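Local coordinates for beta-galactosidase/beta-glucuronidase (Faecalibacterium prausnitzii L2-6, PDB 6MVF), which probably hydrolyses beta-glucuronides as a glycoside hydrolase of family 2 and binds flavin mononucleotide (FMN), at residues Lys40-Ala45 with Ser65-Thr70; Thr190-Ala195 with Ser237-Asp242; Ser300-Lys305 with Val532-Asp537. All coordinates share one frame; numbering follows the deposited sequence.

Overall arrangement
The three contacts fall in three successive family 2 regions: contact 1 in the sugar-binding domain, contact 2 in the strand-rich region after it, and contact 3 in the TIM barrel. Contact 3 is buried near the middle of the chain, its centre about 8 Å from the centre of the chain. Contacts 1 and 2 lie on opposite sides of that point, with their own centres about 56 Å apart. Contact 1 comes nearer to contact 3, at about 11 Å between nearest atoms, than contact 2 does, at about 29 Å. None touches the FMN pocket. Contact 2 joins two strands of a sheet that also carries pocket residues M184 and F202. Contact 3 lies where a TIM barrel enzyme normally has its active site.

Contact 1: Lys40-Ala45 with Ser65-Thr70; sequences KGERAA and SYLRTT
T69 and L67 receive the side chains of K40, E42 and R43. T69 OG1 lies 3.1 Å from E42 OE2 and 3.3 Å from K40 NZ, the latter a weak hydrogen bond. The K40 chain runs alongside T69, the two pointing opposite ways. E42 reaches T69 from the opposite direction, with OE2 as the nearer oxygen. K40 NZ and E42 OE2 also form a long salt bridge of 3.7 Å. The glutamate chain is bent at chi2 (110°), which turns its carboxylate toward T69. A water ties the group together: it donates to E42 OE1 and T70 O, accepts from K40 N, and is bonded to T69 OG1. L67 fills the other half of the contact. Its CG is anti to the backbone N (chi1 170°), and its two methyls split the work. CD1 lies 3.5 Å from E42 OE2. CD2 sits over one face of the R43 guanidinium, 3.8 Å from R43 CZ and offset toward the rim. R43 itself reaches W54 O and forms a salt bridge with D58, which also accepts from L67 N. The contact is on the surface of the sugar-binding domain. It joins the loop between strands 34-37 and 46-48 to the residues leading into strand 70-78. Strand 34-37 lies between the other two in one antiparallel sheet.

Contact 2: Thr190-Ala195 with Ser237-Asp242; sequences TADGGA and SIYVPD
D192 OD1 is gripped by three donors. Y239 OH reaches it across the contact at 2.6 Å, T190 OG1 also lies 2.6 Å from D192 OD1, and G194 N completes the set at 3.0 Å from the same oxygen. Both hydroxyls come from above the carboxylate plane. G194 N arrives nearly along the C-O axis and closes an Asx turn. D192 CG sits between its own backbone N and carbonyl carbon (chi1 64°), which folds the carboxylate back over the turn. Y239 has CG anti to its N and reaches out to meet it, with OD1 at the ring edge and the two planes 76° apart. T190 OG1 lies near the same ring's plane, 3.7 Å from Y239 CE1. Behind this, A195 and V240 form an antiparallel hydrogen-bonded pair. A195 N donates to V240 O at 2.9 Å, and V240 N to A195 O at 2.8 Å in a nearly straight bond of 170°. D242 turns outward to a salt bridge with K646 of the second subunit. Three donors on one oxygen probably favour a charged D192. T190 OG1 and G194 N hold the turn, and the Y239 OH bond ties it to strand 236-240.

Contact 3: Ser300-Lys305 with Val532-Asp537; sequences SRHQDK and VWNMFD
The first and last strands of the TIM barrel meet here, just beyond the ends where enzymes of this fold carry their active site. The parallel pairing of strands 292-300 and 529-532 runs out in two backbone bonds. S300 N donates to V532 O at 3.0 Å, and M535 N to S300 O at 2.9 Å. Between them the chain turns through a cis peptide joining W533 to N534. A non-proline cis bond after the last barrel strand is a known feature of related glycosidases. The W533 indole lies beside both S300 and H302. S300 CB is 3.5 Å from W533 CE3, and H302 NE2 is 3.4 Å from W533 CH2. The imidazole and indole planes stand at 80°, in an oblique pair. H302 ND1 is hydrogen-bonded to Y337 OH. N534 folds back as an Asx turn: its OD1 accepts from F536 N at 3.2 Å, in the carbonyl plane on a lone pair. This fixes the amide, and ND2 lies over one face of the indole. R301 CG, anti to the backbone N (chi1 -177°), meets the edge of the F536 ring, 4.0 Å from F536 CE2. The R301 guanidinium forms a salt bridge with D320. Helix 314-327 packs against M535 and F536, strand 331-334 against S300 and R301, and strand 482-487 against V532 and W533.

Contact 1: Lys40-Ala45 with Ser65-Thr70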
loop_
_atom_site.group_PDB
_atom_site.type_symbol
_atom_site.label_atom_id
_atom_site.label_comp_id
_atom_site.label_asym_id
_atom_site.label_seq_id
_atom_site.Cartn_x
_atom_site.Cartn_y
_atom_site.Cartn_z
ATOM N N LYS A 40 26.100 1.286 36.103
ATOM C CA LYS A 40 26.828 0.303 36.899
ATOM C C LYS A 40 27.629 -0.677 36.035
ATOM O O LYS A 40 28.082 -1.707 36.550
ATOM C CB LYS A 40 25.866 -0.462 37.818
ATOM C CG LYS A 40 25.280 0.353 38.969
ATOM C CD LYS A 40 23.898 -0.168 39.413
ATOM C CE LYS A 40 23.952 -1.561 40.063
ATOM N NZ LYS A 40 22.625 -2.329 40.063
ATOM N N GLY A 41 27.774 -0.397 34.740
ATOM C CA GLY A 41 28.732 -1.068 33.874
ATOM C C GLY A 41 28.426 -2.490 33.453
ATOM O O GLY A 41 29.331 -3.178 32.971
ATOM N N GLU A 42 27.186 -2.961 33.588
ATOM C CA GLU A 42 26.913 -4.359 33.265
ATOM C C GLU A 42 26.920 -4.630 31.769
ATOM O O GLU A 42 26.962 -5.798 31.372
ATOM C CB GLU A 42 25.566 -4.787 33.837
ATOM C CG GLU A 42 25.471 -4.695 35.342
ATOM C CD GLU A 42 24.541 -3.581 35.796
ATOM O OE1 GLU A 42 24.513 -2.518 35.116
ATOM O OE2 GLU A 42 23.839 -3.776 36.828
ATOM N N ARG A 43 26.844 -3.595 30.934
ATOM C CA ARG A 43 26.810 -3.774 29.486
ATOM C C ARG A 43 27.450 -2.563 28.839
ATOM O O ARG A 43 27.250 -1.437 29.295
ATOM C CB ARG A 43 25.382 -3.952 28.933
ATOM C CG ARG A 43 24.821 -5.344 29.143
ATOM C CD ARG A 43 23.422 -5.534 28.598
ATOM N NE ARG A 43 22.838 -6.761 29.151
ATOM C CZ ARG A 43 21.557 -7.105 29.025
ATOM N NH1 ARG A 43 20.721 -6.310 28.355
ATOM N NH2 ARG A 43 21.110 -8.234 29.575
ATOM N N ALA A 44 28.223 -2.806 27.785
ATOM C CA ALA A 44 28.771 -1.698 27.024
ATOM C C ALA A 44 27.630 -0.892 26.408
ATOM O O ALA A 44 26.553 -1.420 26.132
ATOM C CB ALA A 44 29.720 -2.220 25.944
ATOM N N ALA A 45 27.860 0.406 26.222
ATOM C CA ALA A 45 26.867 1.246 25.566
ATOM C C ALA A 45 26.481 0.664 24.213
ATOM O O ALA A 45 27.272 -0.016 23.555
ATOM C CB ALA A 45 27.400 2.658 25.382
ATOM N N SER A 65 18.611 -15.944 35.768
ATOM C CA SER A 65 18.257 -14.639 36.302
ATOM C C SER A 65 17.885 -13.750 35.116
ATOM O O SER A 65 17.723 -14.236 33.991
ATOM C CB SER A 65 19.427 -14.094 37.131
ATOM O OG SER A 65 19.132 -12.826 37.693
ATOM N N TYR A 66 17.736 -12.443 35.369
ATOM C CA TYR A 66 17.697 -11.423 34.319
ATOM C C TYR A 66 18.160 -10.099 34.909
ATOM O O TYR A 66 17.921 -9.813 36.088
ATOM C CB TYR A 66 16.302 -11.260 33.685
ATOM C CG TYR A 66 15.178 -10.789 34.605
ATOM C CD1 TYR A 66 14.472 -11.689 35.402
ATOM C CD2 TYR A 66 14.792 -9.457 34.640
ATOM C CE1 TYR A 66 13.432 -11.270 36.221
ATOM C CE2 TYR A 66 13.746 -9.030 35.463
ATOM C CZ TYR A 66 13.074 -9.944 36.252
ATOM O OH TYR A 66 12.043 -9.519 37.057
ATOM N N LEU A 67 18.819 -9.285 34.078
ATOM C CA LEU A 67 19.458 -8.070 34.577
ATOM C C LEU A 67 18.397 -7.089 35.061
ATOM O O LEU A 67 17.631 -6.537 34.260
ATOM C CB LEU A 67 20.338 -7.443 33.497
ATOM C CG LEU A 67 20.910 -6.035 33.760
ATOM C CD1 LEU A 67 21.823 -5.992 34.984
ATOM C CD2 LEU A 67 21.624 -5.507 32.518
ATOM N N ARG A 68 18.343 -6.870 36.373
ATOM C CA ARG A 68 17.543 -5.798 36.953
ATOM C C ARG A 68 18.496 -4.707 37.422
ATOM O O ARG A 68 19.456 -4.993 38.146
ATOM C CB ARG A 68 16.666 -6.305 38.103
ATOM C CG ARG A 68 15.851 -7.554 37.730
ATOM C CD ARG A 68 14.924 -7.998 38.856
ATOM N NE ARG A 68 14.049 -6.891 39.224
ATOM C CZ ARG A 68 13.013 -6.982 40.047
ATOM N NH1 ARG A 68 12.716 -8.152 40.608
ATOM N NH2 ARG A 68 12.277 -5.902 40.301
ATOM N N THR A 69 18.246 -3.468 36.984
ATOM C CA THR A 69 19.196 -2.372 37.167
ATOM C C THR A 69 18.670 -1.074 36.570
ATOM O O THR A 69 17.510 -0.991 36.154
ATOM C CB THR A 69 20.545 -2.692 36.521
ATOM O OG1 THR A 69 21.528 -1.745 36.960
ATOM C CG2 THR A 69 20.437 -2.655 34.975
ATOM N N THR A 70 19.526 -0.070 36.474
ATOM C CA THR A 70 19.173 1.186 35.832
ATOM C C THR A 70 19.857 1.289 34.473
ATOM O O THR A 70 21.087 1.195 34.378
ATOM C CB THR A 70 19.542 2.363 36.725
ATOM O OG1 THR A 70 18.932 2.163 38.014
ATOM C CG2 THR A 70 19.054 3.677 36.082
HETATM O O HOH W 1 23.582 -0.245 35.038
#

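Contact 2: Thr190-Ala195 with Ser237-Asp242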
loop_
_atom_site.group_PDB
_atom_site.type_symbol
_atom_site.label_atom_id
_atom_site.label_comp_id
_atom_site.label_asym_id
_atom_site.label_seq_id
_atom_site.Cartn_x
_atom_site.Cartn_y
_atom_site.Cartn_z
ATOM N N THR A 190 -30.619 3.498 24.654
ATOM C CA THR A 190 -31.862 4.101 25.100
ATOM C C THR A 190 -33.019 3.187 24.718
ATOM O O THR A 190 -32.930 2.401 23.772
ATOM C CB THR A 190 -32.062 5.491 24.478
ATOM O OG1 THR A 190 -32.372 5.349 23.078
ATOM C CG2 THR A 190 -30.792 6.337 24.630
ATOM N N ALA A 191 -34.121 3.304 25.460
ATOM C CA ALA A 191 -35.264 2.439 25.189
ATOM C C ALA A 191 -35.721 2.550 23.737
ATOM O O ALA A 191 -36.015 1.532 23.103
ATOM C CB ALA A 191 -36.410 2.762 26.144
ATOM N N ASP A 192 -35.760 3.771 23.178
ATOM C CA ASP A 192 -36.302 3.942 21.826
ATOM C C ASP A 192 -35.389 3.406 20.715
ATOM O O ASP A 192 -35.755 3.541 19.543
ATOM C CB ASP A 192 -36.645 5.416 21.557
ATOM C CG ASP A 192 -35.417 6.346 21.561
ATOM O OD1 ASP A 192 -34.256 5.871 21.418
ATOM O OD2 ASP A 192 -35.626 7.581 21.711
ATOM N N GLY A 193 -34.246 2.795 21.032
ATOM C CA GLY A 193 -33.364 2.233 20.026
ATOM C C GLY A 193 -32.169 3.085 19.674
ATOM O O GLY A 193 -31.438 2.749 18.734
ATOM N N GLY A 194 -31.957 4.191 20.379
ATOM C CA GLY A 194 -30.832 5.048 20.151
ATOM C C GLY A 194 -29.795 4.906 21.236
ATOM O O GLY A 194 -29.767 3.916 21.982
ATOM N N ALA A 195 -28.941 5.916 21.344
ATOM C CA ALA A 195 -27.866 5.903 22.315
ATOM C C ALA A 195 -27.555 7.331 22.726
ATOM O O ALA A 195 -27.577 8.248 21.899
ATOM C CB ALA A 195 -26.605 5.222 21.769
ATOM N N SER A 237 -24.539 15.879 26.578
ATOM C CA SER A 237 -25.029 14.556 26.217
ATOM C C SER A 237 -25.583 14.603 24.798
ATOM O O SER A 237 -26.456 15.425 24.504
ATOM C CB SER A 237 -26.091 14.100 27.200
ATOM O OG SER A 237 -26.764 12.976 26.686
ATOM N N ILE A 238 -25.072 13.734 23.920
ATOM C CA ILE A 238 -25.452 13.715 22.512
ATOM C C ILE A 238 -26.189 12.421 22.213
ATOM O O ILE A 238 -25.780 11.346 22.661
ATOM C CB ILE A 238 -24.229 13.857 21.591
ATOM C CG1 ILE A 238 -23.254 14.907 22.150
ATOM C CG2 ILE A 238 -24.681 14.162 20.170
ATOM C CD1 ILE A 238 -22.353 15.495 21.106
ATOM N N TYR A 239 -27.267 12.521 21.448
ATOM C CA TYR A 239 -28.143 11.400 21.152
ATOM C C TYR A 239 -27.975 10.970 19.700
ATOM O O TYR A 239 -28.049 11.795 18.788
ATOM C CB TYR A 239 -29.595 11.781 21.416
ATOM C CG TYR A 239 -30.571 10.700 21.027
ATOM C CD1 TYR A 239 -30.898 9.674 21.918
ATOM C CD2 TYR A 239 -31.168 10.695 19.769
ATOM C CE1 TYR A 239 -31.788 8.680 21.568
ATOM C CE2 TYR A 239 -32.061 9.699 19.406
ATOM C CZ TYR A 239 -32.369 8.694 20.309
ATOM O OH TYR A 239 -33.261 7.707 19.948
ATOM N N VAL A 240 -27.768 9.682 19.487
ATOM C CA VAL A 240 -27.680 9.085 18.157
ATOM C C VAL A 240 -28.904 8.194 17.971
ATOM O O VAL A 240 -29.098 7.248 18.749
ATOM C CB VAL A 240 -26.380 8.280 17.980
ATOM C CG1 VAL A 240 -26.401 7.490 16.672
ATOM C CG2 VAL A 240 -25.163 9.191 18.043
ATOM N N PRO A 241 -29.752 8.445 16.983
ATOM C CA PRO A 241 -30.859 7.523 16.716
ATOM C C PRO A 241 -30.365 6.252 16.040
ATOM O O PRO A 241 -29.299 6.215 15.424
ATOM C CB PRO A 241 -31.774 8.326 15.789
ATOM C CG PRO A 241 -30.860 9.262 15.104
ATOM C CD PRO A 241 -29.741 9.589 16.054
ATOM N N ASP A 242 -31.152 5.190 16.204
ATOM C CA ASP A 242 -30.906 3.914 15.530
ATOM C C ASP A 242 -29.473 3.428 15.750
ATOM O O ASP A 242 -28.737 3.128 14.808
ATOM C CB ASP A 242 -31.212 4.036 14.039
ATOM C CG ASP A 242 -32.647 4.459 13.770
ATOM O OD1 ASP A 242 -33.571 3.862 14.386
ATOM O OD2 ASP A 242 -32.845 5.399 12.952
#

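Contact 3: Ser300-Lys305 with Val532-Asp537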
loop_
_atom_site.group_PDB
_atom_site.type_symbol
_atom_site.label_atom_id
_atom_site.label_comp_id
_atom_site.label_asym_id
_atom_site.label_seq_id
_atom_site.Cartn_x
_atom_site.Cartn_y
_atom_site.Cartn_z
ATOM N N SER A 300 -6.433 -15.773 29.007
ATOM C CA SER A 300 -5.581 -14.677 29.438
ATOM C C SER A 300 -4.442 -14.534 28.446
ATOM O O SER A 300 -4.159 -15.453 27.672
ATOM C CB SER A 300 -5.039 -14.925 30.844
ATOM O OG SER A 300 -6.109 -14.932 31.789
ATOM N N ARG A 301 -3.791 -13.368 28.471
ATOM C CA ARG A 301 -2.740 -13.052 27.507
ATOM C C ARG A 301 -1.710 -12.160 28.176
ATOM O O ARG A 301 -2.060 -11.090 28.676
ATOM C CB ARG A 301 -3.336 -12.359 26.269
ATOM C CG ARG A 301 -2.347 -12.034 25.141
ATOM C CD ARG A 301 -2.077 -10.532 25.007
ATOM N NE ARG A 301 -1.098 -10.250 23.956
ATOM C CZ ARG A 301 -0.623 -9.036 23.659
ATOM N NH1 ARG A 301 -1.029 -7.962 24.333
ATOM N NH2 ARG A 301 0.247 -8.889 22.665
ATOM N N HIS A 302 -0.450 -12.599 28.191
ATOM C CA HIS A 302 0.678 -11.772 28.607
ATOM C C HIS A 302 1.225 -10.997 27.396
ATOM O O HIS A 302 0.856 -11.271 26.249
ATOM C CB HIS A 302 1.753 -12.645 29.249
ATOM C CG HIS A 302 1.704 -12.666 30.742
ATOM N ND1 HIS A 302 1.784 -11.521 31.502
ATOM C CD2 HIS A 302 1.607 -13.695 31.617
ATOM C CE1 HIS A 302 1.718 -11.840 32.783
ATOM N NE2 HIS A 302 1.621 -13.155 32.881
ATOM N N GLN A 303 2.108 -10.008 27.648
ATOM C CA GLN A 303 2.500 -9.066 26.593
ATOM C C GLN A 303 3.919 -9.296 26.028
ATOM O O GLN A 303 4.585 -8.355 25.590
ATOM C CB GLN A 303 2.340 -7.629 27.090
ATOM C CG GLN A 303 3.386 -7.163 28.059
ATOM C CD GLN A 303 3.194 -5.706 28.475
ATOM O OE1 GLN A 303 2.435 -4.967 27.856
ATOM N NE2 GLN A 303 3.891 -5.294 29.534
ATOM N N ASP A 304 4.381 -10.539 25.959
ATOM C CA ASP A 304 5.734 -10.798 25.505
ATOM C C ASP A 304 5.717 -11.745 24.310
ATOM O O ASP A 304 4.692 -12.342 23.979
ATOM C CB ASP A 304 6.612 -11.347 26.651
ATOM C CG ASP A 304 6.101 -12.680 27.244
ATOM O OD1 ASP A 304 5.004 -13.160 26.878
ATOM O OD2 ASP A 304 6.820 -13.252 28.090
ATOM N N LYS A 305 6.870 -11.868 23.647
ATOM C CA LYS A 305 6.997 -12.720 22.466
ATOM C C LYS A 305 8.441 -13.180 22.353
ATOM O O LYS A 305 9.348 -12.485 22.815
ATOM C CB LYS A 305 6.572 -11.973 21.206
ATOM C CG LYS A 305 6.166 -12.838 20.050
ATOM C CD LYS A 305 5.565 -11.952 18.941
ATOM C CE LYS A 305 5.245 -12.756 17.707
ATOM N NZ LYS A 305 4.447 -11.992 16.711
ATOM N N VAL A 532 -8.664 -19.406 30.336
ATOM C CA VAL A 532 -7.505 -20.292 30.278
ATOM C C VAL A 532 -6.245 -19.530 30.638
ATOM O O VAL A 532 -5.930 -18.492 30.040
ATOM C CB VAL A 532 -7.357 -20.897 28.876
ATOM C CG1 VAL A 532 -6.011 -21.645 28.757
ATOM C CG2 VAL A 532 -8.537 -21.778 28.569
ATOM N N TRP A 533 -5.509 -20.041 31.613
ATOM C CA TRP A 533 -4.129 -19.629 31.801
ATOM C C TRP A 533 -3.293 -20.644 31.037
ATOM O O TRP A 533 -3.271 -21.825 31.395
ATOM C CB TRP A 533 -3.766 -19.579 33.280
ATOM C CG TRP A 533 -2.463 -18.870 33.549
ATOM C CD1 TRP A 533 -1.247 -19.446 33.807
ATOM C CD2 TRP A 533 -2.250 -17.460 33.578
ATOM N NE1 TRP A 533 -0.297 -18.475 34.010
ATOM C CE2 TRP A 533 -0.886 -17.247 33.867
ATOM C CE3 TRP A 533 -3.082 -16.355 33.411
ATOM C CZ2 TRP A 533 -0.337 -15.977 33.968
ATOM C CZ3 TRP A 533 -2.536 -15.099 33.521
ATOM C CH2 TRP A 533 -1.173 -14.919 33.806
ATOM N N ASN A 534 -2.671 -20.224 29.935
ATOM C CA ASN A 534 -2.688 -18.875 29.370
ATOM C C ASN A 534 -2.809 -19.105 27.838
ATOM O O ASN A 534 -2.682 -20.244 27.385
ATOM C CB ASN A 534 -1.400 -18.112 29.791
ATOM C CG ASN A 534 -1.340 -16.672 29.288
ATOM O OD1 ASN A 534 -1.084 -16.423 28.114
ATOM N ND2 ASN A 534 -1.531 -15.716 30.194
ATOM N N MET A 535 -3.080 -18.057 27.043
ATOM C CA MET A 535 -3.183 -18.247 25.595
ATOM C C MET A 535 -1.860 -18.707 25.006
ATOM O O MET A 535 -1.825 -19.610 24.155
ATOM C CB MET A 535 -3.619 -16.952 24.900
ATOM C CG MET A 535 -3.819 -17.103 23.406
ATOM S SD MET A 535 -5.168 -18.216 22.903
ATOM C CE MET A 535 -4.894 -18.326 21.135
ATOM N N PHE A 536 -0.768 -18.070 25.424
ATOM C CA PHE A 536 0.562 -18.336 24.912
ATOM C C PHE A 536 1.472 -18.669 26.078
ATOM O O PHE A 536 1.340 -18.069 27.152
ATOM C CB PHE A 536 1.144 -17.124 24.174
ATOM C CG PHE A 536 0.243 -16.551 23.144
ATOM C CD1 PHE A 536 0.068 -17.195 21.917
ATOM C CD2 PHE A 536 -0.427 -15.369 23.385
ATOM C CE1 PHE A 536 -0.779 -16.659 20.949
ATOM C CE2 PHE A 536 -1.283 -14.818 22.417
ATOM C CZ PHE A 536 -1.465 -15.462 21.205
ATOM N N ASP A 537 2.388 -19.629 25.868
ATOM C CA ASP A 537 3.589 -19.692 26.682
ATOM C C ASP A 537 4.154 -18.278 26.851
ATOM O O ASP A 537 4.068 -17.445 25.944
ATOM C CB ASP A 537 4.632 -20.597 26.022
ATOM C CG ASP A 537 4.089 -22.001 25.630
ATOM O OD1 ASP A 537 3.229 -22.577 26.323
ATOM O OD2 ASP A 537 4.568 -22.548 24.607
#